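PDB 4OH1: L-iditol 2-dehydrogenase from Clostridium scindens, which probably oxidises L-iditol and related polyols with NAD+ as a zinc-dependent member of the medium-chain alcohol dehydrogenase family. Local coordinates for residues V99-Y105 with Q300-F305; Y153-L159 with S308-P313; L213-N217 with K319-K323. All coordinates share one frame; numbering follows the deposited sequence.

How the contacts relate
From the N terminus the chain first builds the GroES-like catalytic domain, where residues 99-105 find their partner only after the six parallel strands of the Rossmann-type domain, the last being 294-297. Contact 1 closes that loop at 300-305. Contact 2 starts later, at 153-159, and closes at 308-313; contact 3 starts at 213-217 and closes at 319-323. Their segments alternate, so all three loops cross and none encloses another. Contacts 1 and 2 touch, Phe305 CD2 lying 3.8 Å from Val156 CG1, and tie residues 300-313 to the catalytic domain. Contact 2 meets contact 3 through Leu155 and Ile321; contact 3 ties the returning chain before strand 321-326 back to helix 208-216.

Contact 1. Residues V99-Y105 with Q300-F305; sequences VANYAKY and QGAWQF
Asn101 and Phe305 meet because CG of Asn101 stands anti to its own backbone N (chi1 179°), which lays the side-chain amide along the ring of Phe305. The two planes are only 19° apart and stacked, with Asn101 CG 3.4 Å from Phe305 CE1; Asn101 CB adds a CH-pi contact over the same ring, 3.8 Å from its centroid. A flat polar group suits this place: it covers an aromatic face while Asn101 OD1 accepts from Ala103 N at 3.1 Å, an Asx turn that fixes the amide's rotation. Val99, a branched apolar residue, touches the edge of the Phe305 ring with CG2.

Beyond the turn the contact becomes polar and watery. Tyr102 takes the first torsion that sets its ring between N and the carbonyl carbon (chi1 65°), and its hydroxyl OH reaches Gln300 CG at 3.3 Å. The extended chain of Gln300 carries OE1 toward the edge of the Tyr105 ring. One water there accepts from Tyr105 OH at 2.6 Å and donates to Gln300 OE1 and Gly301 O; a second joins Tyr102 OH to Gln300 O, and a third links Tyr105 OH to Trp303 N. Gly301 suits its bend because a side chain would press on the preceding carbonyl oxygen.

Strand 97-100 and the short strand 103-104 thus face the loop between strand 294-297 and helix 305-311. The ring of Phe142 in strand 141-143 meets that of Phe305, helix 156-168 packs against it through Val156 and Thr160, and Tyr102 meets zinc ligand His74 edge-to-face.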
ATOM      1  N   VAL A  99      12.475   2.851 -27.844  1.00 28.97           N
ATOM      2  CA  VAL A  99      13.256   3.648 -26.950  1.00 27.88           C
ATOM      3  C   VAL A  99      14.097   2.697 -26.169  1.00 30.41           C
ATOM      4  O   VAL A  99      13.847   1.463 -26.135  1.00 32.39           O
ATOM      5  CB  VAL A  99      12.445   4.515 -26.020  1.00 29.10           C
ATOM      6  CG1 VAL A  99      11.645   5.533 -26.805  1.00 30.03           C
ATOM      7  CG2 VAL A  99      11.518   3.676 -25.129  1.00 29.47           C
ATOM      8  N   ALA A 100      15.129   3.258 -25.584  1.00 30.32           N
ATOM      9  CA  ALA A 100      16.109   2.472 -24.831  1.00 32.37           C
ATOM     10  C   ALA A 100      16.230   2.972 -23.396  1.00 34.01           C
ATOM     11  O   ALA A 100      16.127   4.175 -23.139  1.00 32.04           O
ATOM     12  CB  ALA A 100      17.462   2.586 -25.508  1.00 34.61           C
ATOM     13  N   ASN A 101      16.439   2.031 -22.488  1.00 33.59           N
ATOM     14  CA  ASN A 101      16.779   2.299 -21.119  1.00 35.49           C
ATOM     15  C   ASN A 101      18.301   2.178 -20.965  1.00 36.16           C
ATOM     16  O   ASN A 101      18.831   1.119 -21.164  1.00 35.17           O
ATOM     17  CB  ASN A 101      16.054   1.287 -20.236  1.00 34.44           C
ATOM     18  CG  ASN A 101      16.351   1.458 -18.769  1.00 36.79           C
ATOM     19  OD1 ASN A 101      17.013   2.399 -18.343  1.00 37.86           O
ATOM     20  ND2 ASN A 101      15.837   0.543 -17.969  1.00 38.82           N
ATOM     21  N   TYR A 102      18.983   3.260 -20.595  1.00 33.52           N
ATOM     22  CA  TYR A 102      20.418   3.294 -20.486  1.00 35.64           C
ATOM     23  C   TYR A 102      20.899   2.273 -19.475  1.00 36.51           C
ATOM     24  O   TYR A 102      22.044   1.822 -19.549  1.00 37.42           O
ATOM     25  CB  TYR A 102      20.913   4.717 -20.074  1.00 39.44           C
ATOM     26  CG  TYR A 102      20.448   5.133 -18.670  1.00 40.71           C
ATOM     27  CD1 TYR A 102      19.216   5.750 -18.474  1.00 43.22           C
ATOM     28  CD2 TYR A 102      21.192   4.844 -17.563  1.00 43.42           C
ATOM     29  CE1 TYR A 102      18.767   6.098 -17.198  1.00 46.52           C
ATOM     30  CE2 TYR A 102      20.753   5.174 -16.281  1.00 46.49           C
ATOM     31  CZ  TYR A 102      19.544   5.806 -16.109  1.00 48.43           C
ATOM     32  OH  TYR A 102      19.083   6.105 -14.839  1.00 53.43           O
ATOM     33  N   ALA A 103      20.067   1.936 -18.495  1.00 36.49           N
ATOM     34  CA  ALA A 103      20.541   1.146 -17.343  1.00 40.18           C
ATOM     35  C   ALA A 103      20.462  -0.347 -17.662  1.00 41.02           C
ATOM     36  O   ALA A 103      19.444  -0.810 -18.124  1.00 39.30           O
ATOM     37  CB  ALA A 103      19.693   1.467 -16.100  1.00 42.92           C
ATOM     38  N   LYS A 104      21.549  -1.077 -17.417  1.00 43.44           N
ATOM     39  CA  LYS A 104      21.614  -2.519 -17.601  1.00 43.21           C
ATOM     40  C   LYS A 104      21.667  -3.230 -16.248  1.00 45.03           C
ATOM     41  O   LYS A 104      22.672  -3.168 -15.533  1.00 42.76           O
ATOM     42  CB  LYS A 104      22.849  -2.887 -18.413  1.00 45.06           C
ATOM     43  CG  LYS A 104      23.023  -4.408 -18.682  1.00 47.53           C
ATOM     44  CD  LYS A 104      21.821  -4.974 -19.357  1.00 47.83           C
ATOM     45  CE  LYS A 104      22.039  -6.349 -19.886  1.00 49.30           C
ATOM     46  NZ  LYS A 104      22.296  -7.272 -18.779  1.00 54.93           N
ATOM     47  N   TYR A 105      20.596  -3.952 -15.932  1.00 41.07           N
ATOM     48  CA  TYR A 105      20.533  -4.701 -14.686  1.00 44.15           C
ATOM     49  C   TYR A 105      21.212  -6.079 -14.854  1.00 45.52           C
ATOM     50  O   TYR A 105      21.108  -6.684 -15.909  1.00 46.61           O
ATOM     51  CB  TYR A 105      19.060  -4.881 -14.302  1.00 44.29           C
ATOM     52  CG  TYR A 105      18.287  -3.593 -14.426  1.00 42.72           C
ATOM     53  CD1 TYR A 105      18.739  -2.431 -13.789  1.00 43.52           C
ATOM     54  CD2 TYR A 105      17.129  -3.517 -15.189  1.00 42.35           C
ATOM     55  CE1 TYR A 105      18.059  -1.220 -13.910  1.00 46.87           C
ATOM     56  CE2 TYR A 105      16.419  -2.297 -15.313  1.00 41.55           C
ATOM     57  CZ  TYR A 105      16.896  -1.158 -14.656  1.00 43.70           C
ATOM     58  OH  TYR A 105      16.246   0.056 -14.727  1.00 41.90           O
ATOM     59  N   GLN A 300      16.585   6.708  -9.872  1.00 56.00           N
ATOM     60  CA  GLN A 300      16.399   6.096 -11.208  1.00 59.18           C
ATOM     61  C   GLN A 300      14.967   5.733 -11.535  1.00 54.05           C
ATOM     62  O   GLN A 300      14.537   6.010 -12.649  1.00 57.47           O
ATOM     63  CB  GLN A 300      17.299   4.872 -11.454  1.00 57.60           C
ATOM     64  CG  GLN A 300      18.758   5.191 -11.669  1.00 60.37           C
ATOM     65  CD  GLN A 300      19.579   3.962 -12.071  1.00 62.33           C
ATOM     66  OE1 GLN A 300      19.041   2.951 -12.556  1.00 61.04           O
ATOM     67  NE2 GLN A 300      20.882   4.046 -11.855  1.00 61.62           N
ATOM     68  N   GLY A 301      14.243   5.135 -10.593  1.00 44.06           N
ATOM     69  CA  GLY A 301      12.964   4.492 -10.920  1.00 44.34           C
ATOM     70  C   GLY A 301      13.236   3.025 -11.350  1.00 49.00           C
ATOM     71  O   GLY A 301      14.375   2.667 -11.748  1.00 49.91           O
ATOM     72  N   ALA A 302      12.216   2.178 -11.251  1.00 42.45           N
ATOM     73  CA  ALA A 302      12.299   0.765 -11.594  1.00 44.72           C
ATOM     74  C   ALA A 302      11.024   0.328 -12.250  1.00 45.76           C
ATOM     75  O   ALA A 302       9.951   0.647 -11.726  1.00 40.38           O
ATOM     76  CB  ALA A 302      12.448  -0.074 -10.339  1.00 44.62           C
ATOM     77  N   TRP A 303      11.126  -0.456 -13.330  1.00 38.93           N
ATOM     78  CA  TRP A 303       9.955  -0.973 -14.009  1.00 37.64           C
ATOM     79  C   TRP A 303       9.003   0.085 -14.542  1.00 32.39           C
ATOM     80  O   TRP A 303       7.833  -0.162 -14.604  1.00 35.71           O
ATOM     81  CB  TRP A 303       9.160  -1.874 -13.069  1.00 39.90           C
ATOM     82  CG  TRP A 303      10.035  -2.882 -12.348  1.00 42.53           C
ATOM     83  CD1 TRP A 303      10.119  -3.048 -11.006  1.00 46.43           C
ATOM     84  CD2 TRP A 303      10.926  -3.869 -12.931  1.00 42.62           C
ATOM     85  NE1 TRP A 303      11.009  -4.058 -10.709  1.00 48.20           N
ATOM     86  CE2 TRP A 303      11.498  -4.590 -11.872  1.00 44.14           C
ATOM     87  CE3 TRP A 303      11.285  -4.213 -14.238  1.00 44.28           C
ATOM     88  CZ2 TRP A 303      12.427  -5.612 -12.074  1.00 45.96           C
ATOM     89  CZ3 TRP A 303      12.234  -5.223 -14.434  1.00 45.44           C
ATOM     90  CH2 TRP A 303      12.775  -5.904 -13.361  1.00 44.31           C
ATOM     91  N   GLN A 304       9.499   1.248 -14.925  1.00 30.17           N
ATOM     92  CA  GLN A 304       8.627   2.317 -15.338  1.00 29.44           C
ATOM     93  C   GLN A 304       8.489   2.498 -16.835  1.00 31.03           C
ATOM     94  O   GLN A 304       7.660   3.317 -17.295  1.00 27.79           O
ATOM     95  CB  GLN A 304       9.107   3.645 -14.744  1.00 28.17           C
ATOM     96  CG  GLN A 304       9.151   3.704 -13.233  1.00 34.68           C
ATOM     97  CD  GLN A 304       7.772   3.853 -12.597  1.00 35.33           C
ATOM     98  OE1 GLN A 304       6.768   3.515 -13.167  1.00 43.05           O
ATOM     99  NE2 GLN A 304       7.750   4.313 -11.421  1.00 39.45           N
ATOM    100  N   PHE A 305       9.303   1.806 -17.602  1.00 32.31           N
ATOM    101  CA  PHE A 305       9.371   2.101 -19.044  1.00 29.44           C
ATOM    102  C   PHE A 305       8.073   1.813 -19.808  1.00 28.03           C
ATOM    103  O   PHE A 305       7.576   2.668 -20.541  1.00 27.27           O
ATOM    104  CB  PHE A 305      10.630   1.456 -19.653  1.00 31.16           C
ATOM    105  CG  PHE A 305      11.849   2.416 -19.682  1.00 33.75           C
ATOM    106  CD1 PHE A 305      12.610   2.673 -18.531  1.00 36.81           C
ATOM    107  CD2 PHE A 305      12.202   3.067 -20.838  1.00 35.21           C
ATOM    108  CE1 PHE A 305      13.691   3.567 -18.566  1.00 34.11           C
ATOM    109  CE2 PHE A 305      13.280   3.962 -20.863  1.00 36.74           C
ATOM    110  CZ  PHE A 305      14.009   4.202 -19.729  1.00 33.03           C
TER
HETATM  111  O   HOH W   1      16.454   6.937 -14.881  1.00 44.88           O
HETATM  112  O   HOH W   2      13.103  -0.475 -14.968  1.00 43.62           O
HETATM  113  O   HOH W   3      16.638   2.277 -13.381  1.00 44.34           O

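Contact 2. Residues Y153-L159 with S308-P313; sequences YALVEPL and SIRMIP. With ZN (zinc ion), chain B.
Ser308 and Val156 join two helices at the seam between the catalytic and Rossmann-type domains of this medium-chain dehydrogenase fold. Ser308 OG donates to Val156 O over 2.9 Å, lying in the carbonyl plane on a lone pair. With chi1 at 178°, Ser308 OG points away from its own N and also rests 3.4 Å from Leu159 CB; a small polar residue lets the helices come close and supplies a donor in a mainly apolar interface.

Round that bond the side chains interlock. Ile312 lays CG2 over one face of the Tyr153 ring, 3.7 Å from the centroid and 16° off the normal, a CH-pi contact. Ile312 CG1 also lies against the ring, and CD1 goes on to Val156 CG2 and Leu159 CD2. Ile309 adds CG1 against Val156 CG2 and CG2 near Tyr153 CE2. Water bridges Tyr153 OH and Ile309 O, 2.7 Å from each.

Further out, Val99 of strand 97-100 backs Tyr153, Val156 and Ile309, and Leu192 of helix 184-194 covers Leu159 and Met311, a selenomethionine here. Arg310 donates to Gly174 O of the third subunit and forms a salt bridge with Glu114 of the second subunit. Turned from this packing, Glu157 joins Cys46 (oxidised to cysteinesulfonic acid), His74 and Glu75 in the zinc site: its OE1 binds the zinc ion at 2.1 Å, while OE2 accepts from a zinc-bound water at 2.5 Å.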
ATOM      1  N   TYR A 153       8.643  10.637 -27.944  1.00 33.57           N
ATOM      2  CA  TYR A 153       9.088   9.413 -27.222  1.00 31.29           C
ATOM      3  C   TYR A 153      10.531   9.460 -26.803  1.00 31.02           C
ATOM      4  O   TYR A 153      10.963   8.662 -26.001  1.00 33.15           O
ATOM      5  CB  TYR A 153       8.777   8.138 -28.022  1.00 33.27           C
ATOM      6  CG  TYR A 153       7.286   7.799 -28.032  1.00 32.34           C
ATOM      7  CD1 TYR A 153       6.427   8.440 -28.879  1.00 32.66           C
ATOM      8  CD2 TYR A 153       6.760   6.839 -27.181  1.00 31.39           C
ATOM      9  CE1 TYR A 153       5.073   8.160 -28.860  1.00 32.89           C
ATOM     10  CE2 TYR A 153       5.431   6.520 -27.205  1.00 31.52           C
ATOM     11  CZ  TYR A 153       4.590   7.193 -28.037  1.00 32.36           C
ATOM     12  OH  TYR A 153       3.254   6.908 -28.024  1.00 33.60           O
ATOM     13  N   ALA A 154      11.301  10.383 -27.357  1.00 31.05           N
ATOM     14  CA  ALA A 154      12.616  10.647 -26.827  1.00 34.12           C
ATOM     15  C   ALA A 154      12.552  11.043 -25.334  1.00 34.46           C
ATOM     16  O   ALA A 154      13.542  10.971 -24.621  1.00 32.68           O
ATOM     17  CB  ALA A 154      13.259  11.767 -27.594  1.00 33.88           C
ATOM     18  N   LEU A 155      11.405  11.528 -24.884  1.00 35.23           N
ATOM     19  CA  LEU A 155      11.265  11.923 -23.472  1.00 33.11           C
ATOM     20  C   LEU A 155      10.770  10.809 -22.606  1.00 31.29           C
ATOM     21  O   LEU A 155      10.455  11.077 -21.461  1.00 33.08           O
ATOM     22  CB  LEU A 155      10.368  13.158 -23.297  1.00 31.87           C
ATOM     23  CG  LEU A 155      11.238  14.409 -23.449  1.00 36.18           C
ATOM     24  CD1 LEU A 155      12.052  14.457 -24.753  1.00 36.09           C
ATOM     25  CD2 LEU A 155      10.287  15.559 -23.426  1.00 40.11           C
ATOM     26  N   VAL A 156      10.720   9.571 -23.097  1.00 29.89           N
ATOM     27  CA  VAL A 156      10.302   8.463 -22.250  1.00 27.57           C
ATOM     28  C   VAL A 156      11.083   8.313 -20.976  1.00 30.10           C
ATOM     29  O   VAL A 156      10.475   8.018 -19.888  1.00 31.59           O
ATOM     30  CB  VAL A 156      10.240   7.118 -22.995  1.00 30.60           C
ATOM     31  CG1 VAL A 156      10.135   5.954 -22.047  1.00 31.89           C
ATOM     32  CG2 VAL A 156       9.029   7.082 -23.922  1.00 34.14           C
ATOM     33  N   GLU A 157      12.393   8.499 -21.025  1.00 31.81           N
ATOM     34  CA  GLU A 157      13.201   8.214 -19.830  1.00 32.33           C
ATOM     35  C   GLU A 157      12.973   9.295 -18.774  1.00 32.95           C
ATOM     36  O   GLU A 157      12.791   8.984 -17.607  1.00 28.51           O
ATOM     37  CB  GLU A 157      14.696   8.044 -20.128  1.00 32.99           C
ATOM     38  CG  GLU A 157      15.578   7.687 -18.867  1.00 32.49           C
ATOM     39  CD  GLU A 157      15.959   8.898 -18.044  1.00 36.34           C
ATOM     40  OE1 GLU A 157      15.928  10.011 -18.612  1.00 34.89           O
ATOM     41  OE2 GLU A 157      16.221   8.783 -16.818  1.00 35.22           O
ATOM     42  N   PRO A 158      13.008  10.559 -19.153  1.00 31.13           N
ATOM     43  CA  PRO A 158      12.737  11.506 -18.080  1.00 35.35           C
ATOM     44  C   PRO A 158      11.306  11.400 -17.513  1.00 35.07           C
ATOM     45  O   PRO A 158      11.127  11.611 -16.317  1.00 33.47           O
ATOM     46  CB  PRO A 158      13.002  12.860 -18.702  1.00 35.75           C
ATOM     47  CG  PRO A 158      13.058  12.652 -20.115  1.00 34.30           C
ATOM     48  CD  PRO A 158      13.495  11.232 -20.337  1.00 34.77           C
ATOM     49  N   LEU A 159      10.328  11.030 -18.338  1.00 35.17           N
ATOM     50  CA  LEU A 159       8.972  10.734 -17.828  1.00 31.16           C
ATOM     51  C   LEU A 159       8.993   9.625 -16.800  1.00 32.31           C
ATOM     52  O   LEU A 159       8.262   9.715 -15.813  1.00 32.02           O
ATOM     53  CB  LEU A 159       7.990  10.446 -18.932  1.00 30.48           C
ATOM     54  CG  LEU A 159       6.508  10.452 -18.577  1.00 31.25           C
ATOM     55  CD1 LEU A 159       6.038  11.897 -18.125  1.00 32.23           C
ATOM     56  CD2 LEU A 159       5.739  10.043 -19.769  1.00 32.30           C
ATOM     57  N   SER A 308       5.499   4.478 -18.804  1.00 25.85           N
ATOM     58  CA  SER A 308       5.841   5.742 -19.405  1.00 28.41           C
ATOM     59  C   SER A 308       5.500   5.799 -20.866  1.00 28.39           C
ATOM     60  O   SER A 308       4.967   6.807 -21.398  1.00 29.95           O
ATOM     61  CB  SER A 308       7.334   5.976 -19.179  1.00 30.90           C
ATOM     62  OG  SER A 308       7.737   7.179 -19.781  1.00 30.22           O
ATOM     63  N   ILE A 309       5.801   4.716 -21.561  1.00 29.93           N
ATOM     64  CA  ILE A 309       5.435   4.626 -22.965  1.00 30.45           C
ATOM     65  C   ILE A 309       3.938   4.730 -23.132  1.00 30.96           C
ATOM     66  O   ILE A 309       3.468   5.452 -24.020  1.00 31.01           O
ATOM     67  CB  ILE A 309       5.983   3.336 -23.546  1.00 32.61           C
ATOM     68  CG1 ILE A 309       7.508   3.448 -23.659  1.00 34.23           C
ATOM     69  CG2 ILE A 309       5.368   3.056 -24.858  1.00 32.09           C
ATOM     70  CD1 ILE A 309       8.220   2.157 -23.956  1.00 33.99           C
ATOM     71  N   ARG A 310       3.163   4.096 -22.237  1.00 31.37           N
ATOM     72  CA  ARG A 310       1.674   4.223 -22.316  1.00 30.71           C
ATOM     73  C   ARG A 310       1.138   5.623 -22.023  1.00 30.04           C
ATOM     74  O   ARG A 310       0.098   5.999 -22.543  1.00 32.05           O
ATOM     75  CB  ARG A 310       0.993   3.225 -21.436  1.00 29.76           C
ATOM     76  CG  ARG A 310       1.154   1.818 -21.934  1.00 33.66           C
ATOM     77  CD  ARG A 310       0.230   0.883 -21.192  1.00 31.85           C
ATOM     78  NE  ARG A 310       0.572   0.748 -19.788  1.00 30.19           N
ATOM     79  CZ  ARG A 310       1.503  -0.073 -19.332  1.00 31.86           C
ATOM     80  NH1 ARG A 310       2.168  -0.830 -20.187  1.00 33.40           N
ATOM     81  NH2 ARG A 310       1.775  -0.168 -18.039  1.00 30.41           N
HETATM   82  N   MSE A 311       1.875   6.398 -21.227  1.00 31.05           N
HETATM   83  CA  MSE A 311       1.486   7.770 -20.853  1.00 31.06           C
HETATM   84  C   MSE A 311       1.765   8.837 -21.907  1.00 30.57           C
HETATM   85  O   MSE A 311       1.145   9.921 -21.956  1.00 29.22           O
HETATM   86  CB  MSE A 311       2.227   8.180 -19.614  1.00 30.50           C
HETATM   87  CG  MSE A 311       1.791   7.428 -18.379  1.00 30.47           C
HETATM   88 SE   MSE A 311      -0.124   7.721 -17.941  0.75 36.34          SE
HETATM   89  CE  MSE A 311      -0.305   9.664 -17.712  1.00 35.21           C
ATOM     90  N   ILE A 312       2.726   8.562 -22.748  1.00 31.59           N
ATOM     91  CA  ILE A 312       3.122   9.561 -23.740  1.00 30.06           C
ATOM     92  C   ILE A 312       1.924  10.145 -24.443  1.00 30.39           C
ATOM     93  O   ILE A 312       1.829  11.361 -24.477  1.00 32.50           O
ATOM     94  CB  ILE A 312       4.157   9.048 -24.755  1.00 30.19           C
ATOM     95  CG1 ILE A 312       5.472   8.650 -24.078  1.00 28.80           C
ATOM     96  CG2 ILE A 312       4.406  10.062 -25.836  1.00 32.87           C
ATOM     97  CD1 ILE A 312       6.280   9.784 -23.568  1.00 32.57           C
ATOM     98  N   PRO A 313       1.001   9.335 -24.982  1.00 30.37           N
ATOM     99  CA  PRO A 313      -0.149  10.016 -25.640  1.00 32.06           C
ATOM    100  C   PRO A 313      -1.036  10.871 -24.701  1.00 34.24           C
ATOM    101  O   PRO A 313      -1.880  11.623 -25.188  1.00 34.29           O
ATOM    102  CB  PRO A 313      -0.988   8.874 -26.240  1.00 32.49           C
ATOM    103  CG  PRO A 313      -0.097   7.655 -26.159  1.00 32.21           C
ATOM    104  CD  PRO A 313       0.911   7.886 -25.076  1.00 31.81           C
TER
HETATM  105 ZN    ZN B 401      17.076  11.701 -18.137  0.75 49.76          ZN
HETATM  106  O   HOH W   4       2.522   4.876 -26.453  1.00 33.19           O
HETATM  107  O   HOH W   5      17.645  10.644 -16.074  1.00 47.20           O
HETATM  108  O   HOH W   6      15.744  12.749 -16.451  1.00 38.82           O

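Contact 3. Residues L213-N217 with K319-K323; sequences LALEN and KIIQK
Asn217, just past helix 208-216, meets Lys319 with its side-chain amide, and the course of that side chain explains the contact. From CB it bends (chi1 -85°) to bring Asn217 CG to 3.7 Å from Lys319 CB. Asn217 OD1 lies 3.3 Å from that same Lys319 CB and 3.6 Å from Ile320 CG1; its hydrogen bond comes from Gln191 NE2. At the other tip, ND2 uses both hydrogens. Asn217 ND2 donates to Lys319 O at 3.1 Å, nearly straight at 170°, and to Leu213 O at 3.0 Å. Both acceptors lie in the amide plane, although ND2 stands above the plane of each carbonyl. Asparagine suits the place: a short amide can donate twice in its own plane, to the last helical turn and to the incoming loop, and accept at OD1. Leu213 O also takes the backbone N of Asn217, so the carbonyl oxygen of Leu213 is held by two donors, N and ND2 of Asn217.

The extended side chain of Lys319 runs antiparallel to that of Asn217, bringing Lys319 CD to 3.4 Å from Glu216 O. Leu213 sends CD1 to within 3.5 Å of Lys319 O and CD2 against the amide of Gln322, whose OE1 accepts from Ala343 N.

Helix 208-216 of the Rossmann-type domain is thus held to the loop leading into strand 321-326, which runs parallel to strand 344-348. Met187 and Gln191 of helix 184-194 pack against Ile320.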
ATOM      1  N   LEU A 213       5.274  29.363 -17.869  1.00 40.38           N
ATOM      2  CA  LEU A 213       5.223  28.073 -18.520  1.00 38.56           C
ATOM      3  C   LEU A 213       4.522  27.040 -17.611  1.00 35.04           C
ATOM      4  O   LEU A 213       3.771  26.243 -18.075  1.00 33.91           O
ATOM      5  CB  LEU A 213       6.647  27.631 -18.892  1.00 37.94           C
ATOM      6  CG  LEU A 213       6.782  26.338 -19.690  1.00 40.83           C
ATOM      7  CD1 LEU A 213       6.076  26.465 -21.024  1.00 40.92           C
ATOM      8  CD2 LEU A 213       8.262  26.008 -19.893  1.00 43.48           C
ATOM      9  N   ALA A 214       4.791  27.072 -16.329  1.00 34.85           N
ATOM     10  CA  ALA A 214       4.072  26.257 -15.381  1.00 36.64           C
ATOM     11  C   ALA A 214       2.564  26.430 -15.484  1.00 37.60           C
ATOM     12  O   ALA A 214       1.804  25.428 -15.475  1.00 36.95           O
ATOM     13  CB  ALA A 214       4.507  26.569 -14.018  1.00 37.39           C
ATOM     14  N   LEU A 215       2.108  27.666 -15.578  1.00 38.63           N
ATOM     15  CA  LEU A 215       0.652  27.894 -15.707  1.00 38.68           C
ATOM     16  C   LEU A 215       0.169  27.317 -17.029  1.00 40.72           C
ATOM     17  O   LEU A 215      -0.859  26.657 -17.065  1.00 40.56           O
ATOM     18  CB  LEU A 215       0.283  29.363 -15.592  1.00 37.04           C
ATOM     19  CG  LEU A 215       0.617  29.935 -14.214  1.00 39.98           C
ATOM     20  CD1 LEU A 215       0.447  31.431 -14.243  1.00 41.29           C
ATOM     21  CD2 LEU A 215      -0.268  29.334 -13.067  1.00 39.55           C
ATOM     22  N   GLU A 216       0.936  27.492 -18.105  1.00 39.88           N
ATOM     23  CA  GLU A 216       0.540  26.874 -19.371  1.00 44.76           C
ATOM     24  C   GLU A 216       0.493  25.350 -19.337  1.00 40.92           C
ATOM     25  O   GLU A 216      -0.194  24.739 -20.121  1.00 39.27           O
ATOM     26  CB  GLU A 216       1.467  27.282 -20.498  1.00 50.82           C
ATOM     27  CG  GLU A 216       1.011  28.491 -21.231  1.00 61.78           C
ATOM     28  CD  GLU A 216       2.182  29.371 -21.655  1.00 73.01           C
ATOM     29  OE1 GLU A 216       3.266  28.835 -21.992  1.00 76.37           O
ATOM     30  OE2 GLU A 216       2.010  30.612 -21.636  1.00 76.88           O
ATOM     31  N   ASN A 217       1.279  24.727 -18.492  1.00 35.64           N
ATOM     32  CA  ASN A 217       1.243  23.266 -18.394  1.00 35.05           C
ATOM     33  C   ASN A 217       0.148  22.733 -17.468  1.00 36.04           C
ATOM     34  O   ASN A 217       0.018  21.537 -17.341  1.00 35.45           O
ATOM     35  CB  ASN A 217       2.618  22.718 -17.955  1.00 33.86           C
ATOM     36  CG  ASN A 217       3.547  22.531 -19.124  1.00 35.48           C
ATOM     37  OD1 ASN A 217       3.612  21.471 -19.706  1.00 34.91           O
ATOM     38  ND2 ASN A 217       4.199  23.598 -19.524  1.00 38.87           N
ATOM     39  N   LYS A 319       4.478  21.773 -24.834  1.00 42.52           N
ATOM     40  CA  LYS A 319       4.669  22.745 -23.786  1.00 44.55           C
ATOM     41  C   LYS A 319       5.924  22.501 -22.972  1.00 42.89           C
ATOM     42  O   LYS A 319       6.135  23.123 -21.941  1.00 39.98           O
ATOM     43  CB  LYS A 319       3.475  22.573 -22.850  1.00 49.49           C
ATOM     44  CG  LYS A 319       2.182  22.929 -23.566  1.00 53.13           C
ATOM     45  CD  LYS A 319       1.004  22.863 -22.652  1.00 59.48           C
ATOM     46  CE  LYS A 319      -0.256  23.245 -23.351  1.00 66.18           C
ATOM     47  NZ  LYS A 319      -1.331  22.544 -22.602  1.00 76.49           N
ATOM     48  N   ILE A 320       6.757  21.581 -23.434  1.00 39.75           N
ATOM     49  CA  ILE A 320       7.896  21.132 -22.688  1.00 38.14           C
ATOM     50  C   ILE A 320       9.119  21.120 -23.572  1.00 39.60           C
ATOM     51  O   ILE A 320      10.150  21.710 -23.216  1.00 37.59           O
ATOM     52  CB  ILE A 320       7.617  19.738 -22.130  1.00 39.26           C
ATOM     53  CG1 ILE A 320       6.424  19.808 -21.143  1.00 41.98           C
ATOM     54  CG2 ILE A 320       8.860  19.171 -21.456  1.00 40.49           C
ATOM     55  CD1 ILE A 320       6.055  18.474 -20.465  1.00 39.48           C
ATOM     56  N   ILE A 321       9.011  20.460 -24.730  1.00 38.74           N
ATOM     57  CA  ILE A 321      10.087  20.490 -25.693  1.00 40.67           C
ATOM     58  C   ILE A 321      10.043  21.824 -26.339  1.00 37.72           C
ATOM     59  O   ILE A 321       9.156  22.087 -27.093  1.00 43.22           O
ATOM     60  CB  ILE A 321       9.968  19.447 -26.766  1.00 40.76           C
ATOM     61  CG1 ILE A 321      10.022  18.064 -26.144  1.00 41.82           C
ATOM     62  CG2 ILE A 321      11.159  19.610 -27.713  1.00 43.33           C
ATOM     63  CD1 ILE A 321       9.506  16.921 -27.043  1.00 42.73           C
ATOM     64  N   GLN A 322      10.998  22.675 -26.033  1.00 37.95           N
ATOM     65  CA  GLN A 322      10.928  24.041 -26.528  1.00 41.70           C
ATOM     66  C   GLN A 322      11.935  24.310 -27.603  1.00 46.85           C
ATOM     67  O   GLN A 322      11.869  25.347 -28.192  1.00 46.17           O
ATOM     68  CB  GLN A 322      11.178  25.029 -25.405  1.00 41.53           C
ATOM     69  CG  GLN A 322      10.245  24.797 -24.255  1.00 41.98           C
ATOM     70  CD  GLN A 322      10.151  25.958 -23.345  1.00 43.12           C
ATOM     71  OE1 GLN A 322      10.975  26.143 -22.431  1.00 42.27           O
ATOM     72  NE2 GLN A 322       9.087  26.721 -23.513  1.00 47.33           N
ATOM     73  N   LYS A 323      12.866  23.404 -27.865  1.00 45.91           N
ATOM     74  CA  LYS A 323      13.832  23.611 -28.948  1.00 47.72           C
ATOM     75  C   LYS A 323      14.164  22.286 -29.571  1.00 45.90           C
ATOM     76  O   LYS A 323      14.372  21.328 -28.849  1.00 38.40           O
ATOM     77  CB  LYS A 323      15.165  24.122 -28.388  1.00 52.22           C
ATOM     78  CG  LYS A 323      15.211  25.556 -28.113  1.00 61.73           C
ATOM     79  CD  LYS A 323      15.477  26.308 -29.385  1.00 68.75           C
ATOM     80  CE  LYS A 323      15.431  27.785 -29.118  1.00 71.47           C
ATOM     81  NZ  LYS A 323      15.778  28.405 -30.399  1.00 78.79           N
TER